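Local coordinates for B-agarase (Saccharophagus degradans, PDB 4BQ2), which hydrolyses the beta-linkages of agarose as a family 50 glycoside hydrolase, probably releasing short products from chain ends as an exo-beta-agarase, at residues A[67-80]-A[104-118]. Numbering follows the deposited sequence.
Sequences FTSASLYFDIVSVG and IPVGKMQSYYAKLSG
Strand 70-79 pairs antiparallel with strand 110-115 through alternating backbone bonds from Leu72 and Ala114 to Ile76 and Gln110, the last of them weak, the axes running at 150°. The pair belongs to the beta-rich agarase CBM-like domain, whose strand 180-191 bonds to the other edge of 70-79 and whose strand 150-155 runs parallel to 110-115.

Ser71, Tyr73, Asp75, Ser111, Tyr113 and Lys115 share one face. There Tyr113 CB sits over the centre of the Tyr73 ring, a CH-pi contact 3.5 Å from the centroid. With CG between its backbone N and carbonyl carbon (chi1 63°), the Tyr113 ring is turned to lie beside that of Tyr73, the planes 27° apart and barely overlapping; Trp145 stacks on Tyr113. Further along, Ser111 OG donates to Asp75 OD1 at 2.6 Å, approaching from above the carboxylate plane. Arg188 makes a salt bridge to Asp75 OD1 and a hydrogen bond to Ser111 OG, and Asn186 takes Asp75 OD2, so this buried carboxylate is held at both oxygens and probably stays charged; the side chain of Asp75 lies about 7 Å from the bound calcium ion. Beside Asp75, Met109, bent at chi2 and chi3, rests SD on Asp75 CB and pushes CE tightly against Val77 CG1 (3.4 Å).

On the reverse face, Ile76 CG1 packs against Tyr112 CD1 at 3.9 Å, while Ile104 CD1 lies over one face of the same ring, offset toward its rim. A water joins Tyr112 OH to Ile76 O, and Arg150 also bonds the phenol.

Both ends are tied by serines. Ser78 OG gives a 2.6 Å bond to Ile104 O from above the carbonyl plane, and Thr84 is its second partner. At the far end Ala70 O accepts from Leu116 N and Ser117 N, and Ser117 OG donates to Phe67 O at 2.7 Å while accepting from Ala70 N at 3.0 Å.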
loop_
_atom_site.group_PDB
_atom_site.type_symbol
_atom_site.label_atom_id
_atom_site.label_comp_id
_atom_site.label_asym_id
_atom_site.label_seq_id
_atom_site.Cartn_x
_atom_site.Cartn_y
_atom_site.Cartn_z
ATOM N N PHE A 67 8.336 -22.911 -24.561
ATOM C CA PHE A 67 7.514 -23.118 -23.362
ATOM C C PHE A 67 6.278 -22.242 -23.374
ATOM O O PHE A 67 6.229 -21.204 -22.697
ATOM C CB PHE A 67 8.323 -22.884 -22.093
ATOM C CG PHE A 67 9.334 -23.951 -21.827
ATOM C CD1 PHE A 67 8.935 -25.203 -21.393
ATOM C CD2 PHE A 67 10.689 -23.708 -22.015
ATOM C CE1 PHE A 67 9.865 -26.196 -21.145
ATOM C CE2 PHE A 67 11.628 -24.700 -21.774
ATOM C CZ PHE A 67 11.216 -25.941 -21.328
ATOM N N THR A 68 5.275 -22.664 -24.132
ATOM C CA THR A 68 4.086 -21.838 -24.341
ATOM C C THR A 68 3.095 -21.834 -23.181
ATOM O O THR A 68 2.168 -21.014 -23.151
ATOM C CB THR A 68 3.338 -22.248 -25.618
ATOM O OG1 THR A 68 2.851 -23.578 -25.462
ATOM C CG2 THR A 68 4.249 -22.147 -26.838
ATOM N N SER A 69 3.285 -22.733 -22.220
ATOM C CA SER A 69 2.490 -22.714 -20.986
ATOM C C SER A 69 3.324 -23.415 -19.927
ATOM O O SER A 69 3.177 -24.628 -19.716
ATOM C CB SER A 69 1.150 -23.425 -21.174
ATOM O OG SER A 69 0.371 -23.388 -19.978
ATOM N N ALA A 70 4.215 -22.662 -19.278
ATOM C CA ALA A 70 5.168 -23.254 -18.353
ATOM C C ALA A 70 5.480 -22.315 -17.209
ATOM O O ALA A 70 5.181 -21.133 -17.299
ATOM C CB ALA A 70 6.455 -23.627 -19.083
ATOM N N SER A 71 6.075 -22.863 -16.148
ATOM C CA SER A 71 6.459 -22.093 -14.971
ATOM C C SER A 71 7.893 -22.426 -14.591
ATOM O O SER A 71 8.367 -23.520 -14.814
ATOM C CB SER A 71 5.538 -22.413 -13.766
ATOM O OG SER A 71 4.206 -22.031 -14.041
ATOM N N LEU A 72 8.549 -21.448 -13.982
ATOM C CA LEU A 72 9.827 -21.584 -13.359
ATOM C C LEU A 72 9.632 -22.013 -11.900
ATOM O O LEU A 72 8.882 -21.364 -11.144
ATOM C CB LEU A 72 10.479 -20.199 -13.363
ATOM C CG LEU A 72 11.922 -19.997 -12.975
ATOM C CD1 LEU A 72 12.813 -20.787 -13.939
ATOM C CD2 LEU A 72 12.228 -18.485 -13.038
ATOM N N TYR A 73 10.335 -23.069 -11.511
ATOM C CA TYR A 73 10.227 -23.657 -10.175
ATOM C C TYR A 73 11.505 -23.535 -9.383
ATOM O O TYR A 73 12.580 -23.672 -9.957
ATOM C CB TYR A 73 9.934 -25.149 -10.334
ATOM C CG TYR A 73 8.496 -25.448 -10.572
ATOM C CD1 TYR A 73 7.907 -25.188 -11.806
ATOM C CD2 TYR A 73 7.703 -25.989 -9.561
ATOM C CE1 TYR A 73 6.577 -25.460 -12.040
ATOM C CE2 TYR A 73 6.359 -26.268 -9.794
ATOM C CZ TYR A 73 5.813 -26.011 -11.032
ATOM O OH TYR A 73 4.490 -26.290 -11.288
ATOM N N PHE A 74 11.383 -23.329 -8.067
ATOM C CA PHE A 74 12.526 -23.348 -7.136
ATOM C C PHE A 74 12.097 -24.102 -5.893
ATOM O O PHE A 74 10.948 -23.923 -5.442
ATOM C CB PHE A 74 12.890 -21.929 -6.640
ATOM C CG PHE A 74 13.072 -20.901 -7.714
ATOM C CD1 PHE A 74 11.983 -20.305 -8.328
ATOM C CD2 PHE A 74 14.347 -20.438 -8.016
ATOM C CE1 PHE A 74 12.155 -19.326 -9.305
ATOM C CE2 PHE A 74 14.543 -19.469 -9.006
ATOM C CZ PHE A 74 13.448 -18.906 -9.631
ATOM N N ASP A 75 12.985 -24.940 -5.344
ATOM C CA ASP A 75 12.773 -25.512 -4.003
ATOM C C ASP A 75 13.520 -24.591 -3.046
ATOM O O ASP A 75 14.684 -24.276 -3.277
ATOM C CB ASP A 75 13.325 -26.948 -3.882
ATOM C CG ASP A 75 12.611 -27.957 -4.789
ATOM O OD1 ASP A 75 11.604 -27.611 -5.449
ATOM O OD2 ASP A 75 13.134 -29.096 -4.888
ATOM N N ILE A 76 12.846 -24.086 -2.023
ATOM C CA ILE A 76 13.458 -23.089 -1.125
ATOM C C ILE A 76 13.027 -23.342 0.306
ATOM O O ILE A 76 11.878 -23.785 0.552
ATOM C CB ILE A 76 13.061 -21.624 -1.518
ATOM C CG1 ILE A 76 12.981 -21.448 -3.045
ATOM C CG2 ILE A 76 14.010 -20.584 -0.895
ATOM C CD1 ILE A 76 12.508 -20.056 -3.483
ATOM N N VAL A 77 13.915 -23.056 1.255
ATOM C CA VAL A 77 13.526 -23.059 2.674
ATOM C C VAL A 77 14.397 -22.041 3.389
ATOM O O VAL A 77 15.509 -21.788 2.938
ATOM C CB VAL A 77 13.738 -24.438 3.317
ATOM C CG1 VAL A 77 15.226 -24.751 3.474
ATOM C CG2 VAL A 77 13.039 -24.517 4.667
ATOM N N SER A 78 13.900 -21.451 4.484
ATOM C CA SER A 78 14.717 -20.521 5.297
ATOM C C SER A 78 15.357 -21.325 6.426
ATOM O O SER A 78 14.835 -22.349 6.811
ATOM C CB SER A 78 13.870 -19.384 5.901
ATOM O OG SER A 78 13.390 -18.546 4.883
ATOM N N VAL A 79 16.508 -20.884 6.914
ATOM C CA VAL A 79 17.169 -21.588 8.005
ATOM C C VAL A 79 17.346 -20.554 9.087
ATOM O O VAL A 79 17.510 -19.374 8.779
ATOM C CB VAL A 79 18.526 -22.163 7.549
ATOM C CG1 VAL A 79 19.225 -22.881 8.691
ATOM C CG2 VAL A 79 18.321 -23.123 6.376
ATOM N N GLY A 80 17.268 -20.984 10.346
ATOM C CA GLY A 80 17.501 -20.094 11.468
ATOM C C GLY A 80 16.236 -19.582 12.120
ATOM O O GLY A 80 15.237 -20.304 12.256
ATOM N N ILE A 104 9.103 -17.350 2.648
ATOM C CA ILE A 104 9.802 -18.627 2.733
ATOM C C ILE A 104 9.955 -18.968 4.205
ATOM O O ILE A 104 10.789 -18.375 4.917
ATOM C CB ILE A 104 11.194 -18.608 2.062
ATOM C CG1 ILE A 104 11.154 -17.918 0.684
ATOM C CG2 ILE A 104 11.753 -20.023 2.041
ATOM C CD1 ILE A 104 10.242 -18.565 -0.384
ATOM N N PRO A 105 9.123 -19.905 4.692
ATOM C CA PRO A 105 9.190 -20.287 6.102
ATOM C C PRO A 105 10.430 -21.106 6.425
ATOM O O PRO A 105 11.019 -21.708 5.531
ATOM C CB PRO A 105 7.918 -21.159 6.311
ATOM C CG PRO A 105 7.017 -20.799 5.176
ATOM C CD PRO A 105 7.942 -20.481 4.020
ATOM N N VAL A 106 10.827 -21.078 7.694
ATOM C CA VAL A 106 11.818 -22.011 8.253
ATOM C C VAL A 106 11.099 -23.348 8.437
ATOM O O VAL A 106 9.900 -23.364 8.696
ATOM C CB VAL A 106 12.332 -21.506 9.614
ATOM C CG1 VAL A 106 13.358 -22.453 10.202
ATOM C CG2 VAL A 106 12.970 -20.140 9.476
ATOM N N GLY A 107 11.790 -24.465 8.273
ATOM C CA GLY A 107 11.134 -25.756 8.475
ATOM C C GLY A 107 11.336 -26.657 7.289
ATOM O O GLY A 107 12.464 -26.866 6.878
ATOM N N LYS A 108 10.260 -27.198 6.724
ATOM C CA LYS A 108 10.422 -28.143 5.632
ATOM C C LYS A 108 10.539 -27.418 4.306
ATOM O O LYS A 108 9.855 -26.441 4.062
ATOM C CB LYS A 108 9.286 -29.168 5.598
ATOM C CG LYS A 108 9.512 -30.381 6.497
ATOM C CD LYS A 108 9.516 -30.008 7.974
ATOM C CE LYS A 108 9.252 -31.225 8.857
ATOM N NZ LYS A 108 7.993 -31.912 8.429
ATOM N N MET A 109 11.426 -27.899 3.454
ATOM C CA MET A 109 11.570 -27.299 2.137
ATOM C C MET A 109 10.263 -27.444 1.374
ATOM O O MET A 109 9.580 -28.449 1.533
ATOM C CB MET A 109 12.684 -28.004 1.398
ATOM C CG MET A 109 12.751 -27.578 -0.054
ATOM S SD MET A 109 14.448 -27.530 -0.552
ATOM C CE MET A 109 15.004 -26.146 0.395
ATOM N N GLN A 110 9.917 -26.453 0.548
ATOM C CA GLN A 110 8.766 -26.540 -0.349
ATOM C C GLN A 110 9.156 -26.125 -1.768
ATOM O O GLN A 110 10.219 -25.505 -1.960
ATOM C CB GLN A 110 7.621 -25.659 0.161
ATOM C CG GLN A 110 7.208 -25.978 1.596
ATOM C CD GLN A 110 5.990 -25.203 2.045
ATOM O OE1 GLN A 110 4.880 -25.431 1.557
ATOM N NE2 GLN A 110 6.188 -24.265 2.976
ATOM N N SER A 111 8.311 -26.444 -2.750
ATOM C CA SER A 111 8.544 -26.014 -4.137
ATOM C C SER A 111 7.705 -24.800 -4.423
ATOM O O SER A 111 6.516 -24.738 -4.008
ATOM C CB SER A 111 8.125 -27.097 -5.163
ATOM O OG SER A 111 9.105 -28.100 -5.310
ATOM N N TYR A 112 8.302 -23.856 -5.155
ATOM C CA TYR A 112 7.676 -22.580 -5.441
ATOM C C TYR A 112 7.658 -22.348 -6.944
ATOM O O TYR A 112 8.652 -22.614 -7.618
ATOM C CB TYR A 112 8.468 -21.450 -4.742
ATOM C CG TYR A 112 8.339 -21.479 -3.242
ATOM C CD1 TYR A 112 9.197 -22.256 -2.451
ATOM C CD2 TYR A 112 7.345 -20.737 -2.616
ATOM C CE1 TYR A 112 9.078 -22.304 -1.080
ATOM C CE2 TYR A 112 7.208 -20.759 -1.259
ATOM C CZ TYR A 112 8.058 -21.563 -0.480
ATOM O OH TYR A 112 7.896 -21.536 0.901
ATOM N N TYR A 113 6.567 -21.823 -7.489
ATOM C CA TYR A 113 6.596 -21.578 -8.939
ATOM C C TYR A 113 6.136 -20.215 -9.361
ATOM O O TYR A 113 5.277 -19.605 -8.718
ATOM C CB TYR A 113 5.837 -22.666 -9.733
ATOM C CG TYR A 113 4.347 -22.736 -9.429
ATOM C CD1 TYR A 113 3.868 -23.521 -8.374
ATOM C CD2 TYR A 113 3.428 -22.046 -10.209
ATOM C CE1 TYR A 113 2.502 -23.606 -8.097
ATOM C CE2 TYR A 113 2.062 -22.119 -9.950
ATOM C CZ TYR A 113 1.611 -22.904 -8.893
ATOM O OH TYR A 113 0.259 -22.959 -8.642
ATOM N N ALA A 114 6.700 -19.768 -10.482
ATOM C CA ALA A 114 6.320 -18.534 -11.110
ATOM C C ALA A 114 6.026 -18.809 -12.565
ATOM O O ALA A 114 6.904 -19.237 -13.328
ATOM C CB ALA A 114 7.431 -17.489 -10.965
ATOM N N LYS A 115 4.780 -18.573 -12.947
ATOM C CA LYS A 115 4.348 -18.768 -14.331
ATOM C C LYS A 115 5.166 -17.912 -15.307
ATOM O O LYS A 115 5.411 -16.746 -15.047
ATOM C CB LYS A 115 2.845 -18.471 -14.436
ATOM C CG LYS A 115 1.952 -19.612 -13.970
ATOM C CD LYS A 115 0.545 -19.091 -13.787
ATOM C CE LYS A 115 -0.400 -20.177 -13.330
ATOM N NZ LYS A 115 -1.409 -19.503 -12.457
ATOM N N LEU A 116 5.631 -18.512 -16.410
ATOM C CA LEU A 116 6.283 -17.746 -17.456
ATOM C C LEU A 116 5.338 -17.438 -18.586
ATOM O O LEU A 116 5.508 -16.456 -19.303
ATOM C CB LEU A 116 7.430 -18.556 -18.037
ATOM C CG LEU A 116 8.608 -18.857 -17.123
ATOM C CD1 LEU A 116 9.539 -19.814 -17.824
ATOM C CD2 LEU A 116 9.350 -17.583 -16.739
ATOM N N SER A 117 4.376 -18.335 -18.774
ATOM C CA SER A 117 3.401 -18.299 -19.877
ATOM C C SER A 117 2.188 -19.161 -19.523
ATOM O O SER A 117 2.264 -20.045 -18.663
ATOM C CB SER A 117 4.029 -18.865 -21.142
ATOM O OG SER A 117 4.449 -20.211 -20.903
ATOM N N GLY A 118 1.067 -18.893 -20.197
ATOM C CA GLY A 118 -0.102 -19.734 -20.095
ATOM C C GLY A 118 -1.107 -19.307 -19.035
ATOM O O GLY A 118 -0.867 -18.359 -18.277
HETATM O O HOH W 1 9.582 -23.185 2.083
HETATM O O HOH W 2 14.664 -24.776 8.052
#